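Local coordinates for exported protein (Bacteroides fragilis, PDB 4JX0) that is of unknown function but binds magnesium and probably combines an E-set-like N-terminal domain with a C-terminal domain of the F5/F8 type C family, at residues E97-I102 / G141-I146; T48-I53 / Y166-N171; K87-V92 / F105-C110. All coordinates share one frame; numbering follows the deposited sequence.

Contact 1 (E97-I102 / G141-I146); sequences EMAEGI and GYVMAI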
loop_
_atom_site.group_PDB
_atom_site.type_symbol
_atom_site.label_atom_id
_atom_site.label_comp_id
_atom_site.label_asym_id
_atom_site.label_seq_id
_atom_site.Cartn_x
_atom_site.Cartn_y
_atom_site.Cartn_z
ATOM N N GLU A 97 -11.631 -19.005 1.339
ATOM C CA GLU A 97 -11.382 -18.077 2.461
ATOM C C GLU A 97 -11.138 -16.628 1.977
ATOM O O GLU A 97 -11.625 -15.681 2.603
ATOM C CB GLU A 97 -10.187 -18.555 3.325
ATOM C CG GLU A 97 -8.824 -18.519 2.644
ATOM C CD GLU A 97 -7.728 -19.253 3.391
ATOM O OE1 GLU A 97 -7.790 -20.501 3.468
ATOM O OE2 GLU A 97 -6.799 -18.580 3.894
HETATM N N MSE A 98 -10.402 -16.476 0.859
HETATM C CA MSE A 98 -10.083 -15.183 0.253
HETATM C C MSE A 98 -11.037 -14.815 -0.899
HETATM O O MSE A 98 -11.246 -13.626 -1.127
HETATM C CB MSE A 98 -8.637 -15.209 -0.294
HETATM C CG MSE A 98 -8.530 -15.808 -1.707
HETATM SE SE MSE A 98 -6.760 -16.105 -2.390
HETATM C CE MSE A 98 -7.274 -17.026 -4.014
ATOM N N ALA A 99 -11.534 -15.818 -1.675
ATOM C CA ALA A 99 -12.330 -15.606 -2.887
ATOM C C ALA A 99 -13.850 -15.725 -2.692
ATOM O O ALA A 99 -14.559 -15.885 -3.687
ATOM C CB ALA A 99 -11.888 -16.606 -3.939
ATOM N N GLU A 100 -14.366 -15.595 -1.455
ATOM C CA GLU A 100 -15.814 -15.685 -1.228
ATOM C C GLU A 100 -16.502 -14.411 -1.762
ATOM O O GLU A 100 -16.440 -13.354 -1.126
ATOM C CB GLU A 100 -16.149 -15.917 0.261
ATOM N N GLY A 101 -17.094 -14.526 -2.954
ATOM C CA GLY A 101 -17.813 -13.440 -3.616
ATOM C C GLY A 101 -16.958 -12.305 -4.154
ATOM O O GLY A 101 -17.412 -11.158 -4.178
ATOM N N ILE A 102 -15.723 -12.603 -4.593
ATOM C CA ILE A 102 -14.804 -11.606 -5.147
ATOM C C ILE A 102 -14.580 -11.978 -6.614
ATOM O O ILE A 102 -14.327 -13.148 -6.906
ATOM C CB ILE A 102 -13.502 -11.554 -4.303
ATOM C CG1 ILE A 102 -13.774 -10.789 -2.995
ATOM C CG2 ILE A 102 -12.346 -10.897 -5.059
ATOM C CD1 ILE A 102 -13.006 -11.233 -1.857
ATOM N N GLY A 141 -12.546 -5.953 -4.689
ATOM C CA GLY A 141 -11.216 -6.310 -5.129
ATOM C C GLY A 141 -11.322 -7.333 -6.228
ATOM O O GLY A 141 -12.406 -7.584 -6.760
ATOM N N TYR A 142 -10.185 -7.904 -6.585
ATOM C CA TYR A 142 -10.077 -8.959 -7.580
ATOM C C TYR A 142 -9.172 -10.019 -7.021
ATOM O O TYR A 142 -8.349 -9.727 -6.154
ATOM C CB TYR A 142 -9.545 -8.420 -8.918
ATOM C CG TYR A 142 -10.413 -7.347 -9.530
ATOM C CD1 TYR A 142 -10.304 -6.025 -9.128
ATOM C CD2 TYR A 142 -11.331 -7.649 -10.530
ATOM C CE1 TYR A 142 -11.109 -5.033 -9.675
ATOM C CE2 TYR A 142 -12.133 -6.664 -11.097
ATOM C CZ TYR A 142 -12.019 -5.354 -10.666
ATOM O OH TYR A 142 -12.794 -4.347 -11.189
ATOM N N VAL A 143 -9.310 -11.240 -7.511
ATOM C CA VAL A 143 -8.505 -12.358 -7.039
ATOM C C VAL A 143 -8.055 -13.189 -8.218
ATOM O O VAL A 143 -8.750 -13.254 -9.233
ATOM C CB VAL A 143 -9.291 -13.199 -6.000
ATOM C CG1 VAL A 143 -10.447 -13.964 -6.638
ATOM C CG2 VAL A 143 -8.368 -14.144 -5.250
HETATM N N MSE A 144 -6.891 -13.810 -8.102
HETATM C CA MSE A 144 -6.425 -14.683 -9.165
HETATM C C MSE A 144 -5.439 -15.710 -8.661
HETATM O O MSE A 144 -4.726 -15.476 -7.678
HETATM C CB MSE A 144 -5.797 -13.898 -10.310
HETATM C CG MSE A 144 -4.591 -13.074 -9.918
HETATM SE SE MSE A 144 -3.742 -12.352 -11.498
HETATM C CE MSE A 144 -2.864 -13.873 -12.073
ATOM N N ALA A 145 -5.400 -16.846 -9.368
ATOM C CA ALA A 145 -4.502 -17.955 -9.087
ATOM C C ALA A 145 -3.664 -18.224 -10.318
ATOM O O ALA A 145 -4.161 -18.108 -11.443
ATOM C CB ALA A 145 -5.298 -19.187 -8.697
ATOM N N ILE A 146 -2.387 -18.555 -10.103
ATOM C CA ILE A 146 -1.432 -18.837 -11.179
ATOM C C ILE A 146 -0.682 -20.121 -10.869
ATOM O O ILE A 146 -0.449 -20.415 -9.692
ATOM C CB ILE A 146 -0.444 -17.656 -11.416
ATOM C CG1 ILE A 146 0.058 -17.055 -10.095
ATOM C CG2 ILE A 146 -1.112 -16.607 -12.271
ATOM C CD1 ILE A 146 1.384 -16.339 -10.174
#
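V143 is rotated so that CG1 falls between its own backbone N and carbonyl carbon (chi1 70°) while CG2 stands anti to the N, and the two methyls thereby meet different residues of 97-102. M98, present as selenomethionine, likewise carries its CG between N and carbonyl carbon (chi1 85°), and beyond that atom its chain is extended. The M98 and V143 side chains cross obliquely, and M98 CG, SE and CE all lie near V143 CG2: M98 CE is nearest at 3.3 Å, and M98 SE is 3.8 Å from that same methyl. The other branch, V143 CG1, takes two partners, A99 CB at 4.0 Å and I102 CG2 at 3.9 Å. I102 CG2 also reaches the main chain leading into the strand, where it sits 3.7 Å from G141 O and 3.8 Å from Y142 C. A type II turn from A99 to I102, with G101 at the positive phi of its third position, reverses the chain so that residues at both its ends can touch V143.

No hydrogen bond crosses this interface; the side-chain contacts are all between apolar groups, with 254 Å² buried in all. The strand's backbone polar groups bond elsewhere: V143 pairs with P103 and F105, while Y142 and M144 pair with L170 and V168. F167 packs on M98 and V92 on A99, extending the apolar cluster on the V143 side of the strand, whereas Y142 and M144 point away from 97-102. The arrangement is a short helical turn and beta turn, part of the connection between strands 81-87 and 110-117, laid against a beta-sheet of the BT_3987-like N-terminal domain, which belongs to the E-set clan.

Contact 2 (T48-I53 / Y166-N171); sequences TQLEAI and YFVKLN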
loop_
_atom_site.group_PDB
_atom_site.type_symbol
_atom_site.label_atom_id
_atom_site.label_comp_id
_atom_site.label_asym_id
_atom_site.label_seq_id
_atom_site.Cartn_x
_atom_site.Cartn_y
_atom_site.Cartn_z
ATOM N N THR A 48 0.016 -12.922 -1.997
ATOM C CA THR A 48 0.454 -11.532 -2.007
ATOM C C THR A 48 -0.757 -10.682 -2.174
ATOM O O THR A 48 -1.510 -10.878 -3.127
ATOM C CB THR A 48 1.475 -11.246 -3.123
ATOM O OG1 THR A 48 2.568 -12.137 -2.981
ATOM C CG2 THR A 48 2.030 -9.835 -3.050
ATOM N N GLN A 49 -0.970 -9.751 -1.247
ATOM C CA GLN A 49 -2.080 -8.827 -1.335
ATOM C C GLN A 49 -1.542 -7.546 -1.938
ATOM O O GLN A 49 -0.674 -6.905 -1.342
ATOM C CB GLN A 49 -2.721 -8.599 0.034
ATOM C CG GLN A 49 -4.120 -8.011 -0.068
ATOM C CD GLN A 49 -4.782 -7.873 1.277
ATOM O OE1 GLN A 49 -5.120 -6.765 1.711
ATOM N NE2 GLN A 49 -5.008 -8.994 1.963
ATOM N N LEU A 50 -1.990 -7.223 -3.154
ATOM C CA LEU A 50 -1.591 -6.015 -3.868
ATOM C C LEU A 50 -2.592 -4.937 -3.510
ATOM O O LEU A 50 -3.771 -5.228 -3.279
ATOM C CB LEU A 50 -1.541 -6.257 -5.387
ATOM C CG LEU A 50 -0.157 -6.449 -5.986
ATOM C CD1 LEU A 50 0.569 -7.579 -5.334
ATOM C CD2 LEU A 50 -0.241 -6.674 -7.487
ATOM N N GLU A 51 -2.122 -3.694 -3.433
ATOM C CA GLU A 51 -2.971 -2.555 -3.104
ATOM C C GLU A 51 -3.116 -1.652 -4.311
ATOM O O GLU A 51 -2.153 -1.406 -5.045
ATOM C CB GLU A 51 -2.399 -1.768 -1.912
ATOM C CG GLU A 51 -2.364 -2.542 -0.605
ATOM C CD GLU A 51 -3.693 -3.051 -0.090
ATOM O OE1 GLU A 51 -4.691 -2.301 -0.169
ATOM O OE2 GLU A 51 -3.744 -4.213 0.376
ATOM N N ALA A 52 -4.337 -1.184 -4.524
ATOM C CA ALA A 52 -4.696 -0.262 -5.590
ATOM C C ALA A 52 -5.613 0.810 -5.018
ATOM O O ALA A 52 -6.221 0.602 -3.957
ATOM C CB ALA A 52 -5.386 -1.004 -6.718
ATOM N N ILE A 53 -5.700 1.960 -5.695
ATOM C CA ILE A 53 -6.559 3.049 -5.237
ATOM C C ILE A 53 -7.355 3.626 -6.400
ATOM O O ILE A 53 -6.842 3.734 -7.513
ATOM C CB ILE A 53 -5.806 4.173 -4.476
ATOM C CG1 ILE A 53 -4.665 4.815 -5.316
ATOM C CG2 ILE A 53 -5.310 3.689 -3.123
ATOM C CD1 ILE A 53 -4.943 6.280 -5.681
ATOM N N TYR A 166 0.379 -20.157 -6.958
ATOM C CA TYR A 166 0.406 -18.922 -6.171
ATOM C C TYR A 166 -0.911 -18.162 -6.293
ATOM O O TYR A 166 -1.572 -18.241 -7.329
ATOM C CB TYR A 166 1.558 -18.032 -6.641
ATOM C CG TYR A 166 2.079 -17.095 -5.581
ATOM C CD1 TYR A 166 1.514 -15.844 -5.394
ATOM C CD2 TYR A 166 3.186 -17.422 -4.822
ATOM C CE1 TYR A 166 2.012 -14.963 -4.442
ATOM C CE2 TYR A 166 3.712 -16.538 -3.890
ATOM C CZ TYR A 166 3.124 -15.308 -3.700
ATOM O OH TYR A 166 3.648 -14.490 -2.733
ATOM N N PHE A 167 -1.277 -17.415 -5.235
ATOM C CA PHE A 167 -2.513 -16.632 -5.185
ATOM C C PHE A 167 -2.216 -15.146 -5.024
ATOM O O PHE A 167 -1.317 -14.773 -4.274
ATOM C CB PHE A 167 -3.397 -17.123 -4.037
ATOM C CG PHE A 167 -3.753 -18.579 -4.200
ATOM C CD1 PHE A 167 -4.725 -18.971 -5.108
ATOM C CD2 PHE A 167 -3.022 -19.566 -3.552
ATOM C CE1 PHE A 167 -5.013 -20.319 -5.312
ATOM C CE2 PHE A 167 -3.306 -20.916 -3.759
ATOM C CZ PHE A 167 -4.302 -21.284 -4.639
ATOM N N VAL A 168 -2.949 -14.302 -5.757
ATOM C CA VAL A 168 -2.779 -12.851 -5.714
ATOM C C VAL A 168 -4.143 -12.222 -5.535
ATOM O O VAL A 168 -5.087 -12.617 -6.220
ATOM C CB VAL A 168 -2.070 -12.319 -6.988
ATOM C CG1 VAL A 168 -1.850 -10.815 -6.911
ATOM C CG2 VAL A 168 -0.741 -13.035 -7.221
ATOM N N LYS A 169 -4.261 -11.292 -4.569
ATOM C CA LYS A 169 -5.487 -10.526 -4.331
ATOM C C LYS A 169 -5.175 -9.071 -4.546
ATOM O O LYS A 169 -4.233 -8.537 -3.946
ATOM C CB LYS A 169 -6.095 -10.721 -2.929
ATOM C CG LYS A 169 -7.328 -9.820 -2.710
ATOM C CD LYS A 169 -8.084 -10.126 -1.445
ATOM C CE LYS A 169 -9.318 -9.271 -1.304
ATOM N NZ LYS A 169 -10.022 -9.548 -0.024
ATOM N N LEU A 170 -5.983 -8.420 -5.380
ATOM C CA LEU A 170 -5.847 -7.003 -5.621
ATOM C C LEU A 170 -6.879 -6.313 -4.769
ATOM O O LEU A 170 -8.063 -6.373 -5.086
ATOM C CB LEU A 170 -6.028 -6.694 -7.106
ATOM C CG LEU A 170 -5.824 -5.251 -7.520
ATOM C CD1 LEU A 170 -4.426 -4.768 -7.188
ATOM C CD2 LEU A 170 -6.093 -5.080 -8.991
ATOM N N ASN A 171 -6.436 -5.709 -3.651
ATOM C CA ASN A 171 -7.308 -4.987 -2.726
ATOM C C ASN A 171 -7.495 -3.566 -3.259
ATOM O O ASN A 171 -6.511 -2.889 -3.574
ATOM C CB ASN A 171 -6.716 -4.984 -1.307
ATOM C CG ASN A 171 -7.650 -4.413 -0.259
ATOM O OD1 ASN A 171 -8.722 -4.973 0.011
ATOM N ND2 ASN A 171 -7.307 -3.258 0.321
#
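T48 and V168, followed by Q49 and K169, L50 and L170, and E51 and N171, stand opposite one another in a parallel beta ladder, a pairing within the large mixed sheet of the E-set-like part of the protein. Five backbone hydrogen bonds join the strands. T48 uses both its backbone polar groups here, its N giving a bond to F167 O (3.2 Å) and its O accepting one from K169 N (3.1 Å). L50 repeats the pattern, with L50 N to K169 O at 2.7 Å and N171 N to L50 O, and A52 N closes the series on N171 O. The intervening E51 bonds instead to V62 on the other flank of strand 48-53, just as V168 of the partner strand bonds to M144; each strand therefore divides its amides and carbonyls between two neighbours.

On the face bearing L50 and L170 the contacts are partly apolar: L170 CD1 reaches L50 CB at 3.7 Å and also lies against A52 CB. On the same face T48 turns OG1 beside its backbone N, anti to the carbonyl carbon, and there it accepts the phenol hydrogen of Y166, with T48 OG1 2.6 Å from Y166 OH. The hydroxyl partner lies at the edge of the ring, near its plane, and F69 meets the same ring edge-to-face.

Across the sheet, the E51 and N171 side chains run side by side and point the same way. E51 is bent at chi2 (-59°), which carries CD across toward N171. N171 ND2 donates to the syn lone pair of E51 OE1 at 2.8 Å, in a nearly straight bond (169°) whose acceptor sits only 8° out of the N171 amide plane.

Contact 3 (K87-V92 / F105-C110); sequences KEDKLV and FPSENC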
loop_
_atom_site.group_PDB
_atom_site.type_symbol
_atom_site.label_atom_id
_atom_site.label_comp_id
_atom_site.label_asym_id
_atom_site.label_seq_id
_atom_site.Cartn_x
_atom_site.Cartn_y
_atom_site.Cartn_z
ATOM N N LYS A 87 -2.397 -18.423 -15.918
ATOM C CA LYS A 87 -3.556 -18.109 -15.102
ATOM C C LYS A 87 -4.489 -19.297 -15.097
ATOM O O LYS A 87 -5.115 -19.584 -16.113
ATOM C CB LYS A 87 -4.253 -16.849 -15.643
ATOM C CG LYS A 87 -5.420 -16.353 -14.811
ATOM C CD LYS A 87 -5.893 -15.009 -15.340
ATOM C CE LYS A 87 -7.303 -14.663 -14.939
ATOM N NZ LYS A 87 -7.461 -14.507 -13.472
ATOM N N GLU A 88 -4.550 -20.015 -13.970
ATOM C CA GLU A 88 -5.447 -21.151 -13.805
ATOM C C GLU A 88 -6.480 -20.749 -12.760
ATOM O O GLU A 88 -6.238 -20.874 -11.559
ATOM C CB GLU A 88 -4.670 -22.427 -13.428
ATOM C CG GLU A 88 -5.522 -23.692 -13.425
ATOM C CD GLU A 88 -6.128 -24.067 -14.764
ATOM O OE1 GLU A 88 -5.396 -24.613 -15.620
ATOM O OE2 GLU A 88 -7.334 -23.797 -14.963
ATOM N N ASP A 89 -7.626 -20.229 -13.234
ATOM C CA ASP A 89 -8.716 -19.741 -12.381
ATOM C C ASP A 89 -9.398 -20.850 -11.556
ATOM O O ASP A 89 -9.968 -20.544 -10.509
ATOM C CB ASP A 89 -9.779 -19.021 -13.235
ATOM C CG ASP A 89 -9.284 -17.745 -13.899
ATOM O OD1 ASP A 89 -8.580 -16.957 -13.225
ATOM O OD2 ASP A 89 -9.631 -17.515 -15.080
ATOM N N LYS A 90 -9.324 -22.123 -12.005
ATOM C CA LYS A 90 -9.917 -23.266 -11.298
ATOM C C LYS A 90 -9.390 -23.398 -9.848
ATOM O O LYS A 90 -10.133 -23.855 -8.978
ATOM C CB LYS A 90 -9.643 -24.579 -12.061
ATOM C CG LYS A 90 -10.348 -24.683 -13.421
ATOM C CD LYS A 90 -9.890 -25.908 -14.228
ATOM C CE LYS A 90 -10.360 -25.862 -15.668
ATOM N NZ LYS A 90 -9.895 -27.036 -16.457
ATOM N N LEU A 91 -8.128 -22.979 -9.586
ATOM C CA LEU A 91 -7.511 -23.052 -8.251
ATOM C C LEU A 91 -8.103 -22.054 -7.244
ATOM O O LEU A 91 -7.880 -22.212 -6.043
ATOM C CB LEU A 91 -5.987 -22.830 -8.320
ATOM C CG LEU A 91 -5.154 -24.054 -8.693
ATOM C CD1 LEU A 91 -5.308 -24.394 -10.149
ATOM C CD2 LEU A 91 -3.692 -23.828 -8.379
ATOM N N VAL A 92 -8.801 -21.018 -7.722
ATOM C CA VAL A 92 -9.426 -20.034 -6.844
ATOM C C VAL A 92 -10.610 -20.711 -6.128
ATOM O O VAL A 92 -10.829 -20.441 -4.946
ATOM C CB VAL A 92 -9.857 -18.765 -7.630
ATOM C CG1 VAL A 92 -10.568 -17.772 -6.723
ATOM C CG2 VAL A 92 -8.657 -18.096 -8.297
ATOM N N PHE A 105 -9.710 -11.537 -11.464
ATOM C CA PHE A 105 -8.960 -10.484 -12.144
ATOM C C PHE A 105 -8.937 -10.835 -13.635
ATOM O O PHE A 105 -8.539 -11.954 -13.956
ATOM C CB PHE A 105 -7.541 -10.382 -11.580
ATOM C CG PHE A 105 -6.724 -9.272 -12.179
ATOM C CD1 PHE A 105 -6.838 -7.971 -11.707
ATOM C CD2 PHE A 105 -5.839 -9.525 -13.219
ATOM C CE1 PHE A 105 -6.084 -6.942 -12.267
ATOM C CE2 PHE A 105 -5.072 -8.499 -13.768
ATOM C CZ PHE A 105 -5.203 -7.214 -13.292
ATOM N N PRO A 106 -9.428 -9.972 -14.553
ATOM C CA PRO A 106 -9.465 -10.362 -15.979
ATOM C C PRO A 106 -8.120 -10.853 -16.533
ATOM O O PRO A 106 -7.082 -10.276 -16.231
ATOM C CB PRO A 106 -9.923 -9.083 -16.694
ATOM C CG PRO A 106 -9.937 -8.017 -15.667
ATOM C CD PRO A 106 -10.017 -8.635 -14.340
ATOM N N SER A 107 -8.155 -11.925 -17.341
ATOM C CA SER A 107 -6.967 -12.535 -17.962
ATOM C C SER A 107 -6.283 -11.587 -18.934
ATOM O O SER A 107 -5.061 -11.598 -19.031
ATOM C CB SER A 107 -7.349 -13.811 -18.708
ATOM O OG SER A 107 -8.088 -14.707 -17.893
ATOM N N GLU A 108 -7.067 -10.785 -19.666
ATOM C CA GLU A 108 -6.544 -9.800 -20.623
ATOM C C GLU A 108 -5.624 -8.757 -19.947
ATOM O O GLU A 108 -4.686 -8.274 -20.585
ATOM C CB GLU A 108 -7.677 -9.086 -21.401
ATOM C CG GLU A 108 -8.722 -8.354 -20.569
ATOM C CD GLU A 108 -10.026 -9.102 -20.355
ATOM O OE1 GLU A 108 -9.975 -10.307 -20.009
ATOM O OE2 GLU A 108 -11.100 -8.472 -20.495
ATOM N N ASN A 109 -5.848 -8.463 -18.654
ATOM C CA ASN A 109 -5.026 -7.516 -17.900
ATOM C C ASN A 109 -3.710 -8.159 -17.342
ATOM O O ASN A 109 -2.941 -7.446 -16.717
ATOM C CB ASN A 109 -5.864 -6.888 -16.771
ATOM C CG ASN A 109 -6.975 -6.009 -17.298
ATOM O OD1 ASN A 109 -8.060 -6.472 -17.629
ATOM N ND2 ASN A 109 -6.695 -4.737 -17.498
ATOM N N CYS A 110 -3.434 -9.469 -17.585
ATOM C CA CYS A 110 -2.196 -10.159 -17.173
ATOM C C CYS A 110 -1.261 -10.316 -18.365
ATOM O O CYS A 110 -1.716 -10.653 -19.457
ATOM C CB CYS A 110 -2.492 -11.533 -16.572
ATOM S SG CYS A 110 -3.571 -11.500 -15.124
#
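K87 lays CD and CE of its side chain against S107, with K87 CE 3.1 Å from S107 OG. K87 CD also approaches C110 SG at 4.2 Å. CG starts anti to the backbone N, and the chain stays extended until chi4 (64°) bends NZ away from that line. NZ is then gripped by two oxygens. K87 NZ donates to F105 O at 2.8 Å, lying in the carbonyl plane with a C=O...N angle of 155°, and it also forms a salt bridge with D89 OD1 (2.7 Å) on that oxygen's syn lone pair. The lysine thus ties the end of strand 81-87 and the approach to helix 90-93 to the turn that leads into strand 110-117, the antiparallel neighbour of 81-87 in the sheet of the E-set-like domain. Within this turn, N109 N bonds to P106 O and C110 N to S107 O. The carboxylate of D89 would be expected to balance the lysine's charge where it meets the backbone carbonyl. F105 sends its ring elsewhere, against L130, L136 and L170.

How the contacts relate
Contact 1 is the buried one and is apolar packing without a hydrogen bond across it; contact 2, partly buried, is chiefly a backbone ladder with two polar side-chain bonds; contact 3, at the surface, turns on one lysine ammonium, shared between a carboxylate and a backbone carbonyl. Contacts 1 and 2 involve neighbouring strands of one sheet, 142-150 and 165-174, which are bonded directly to each other, and A145 of the first packs on F167 of the second. Contact 3 shares with contact 1 the connection between strands 81-87 and 110-117: V92 also touches A145, and E88 N probably bonds to A145 O. L91 reaches contact 2 at F167.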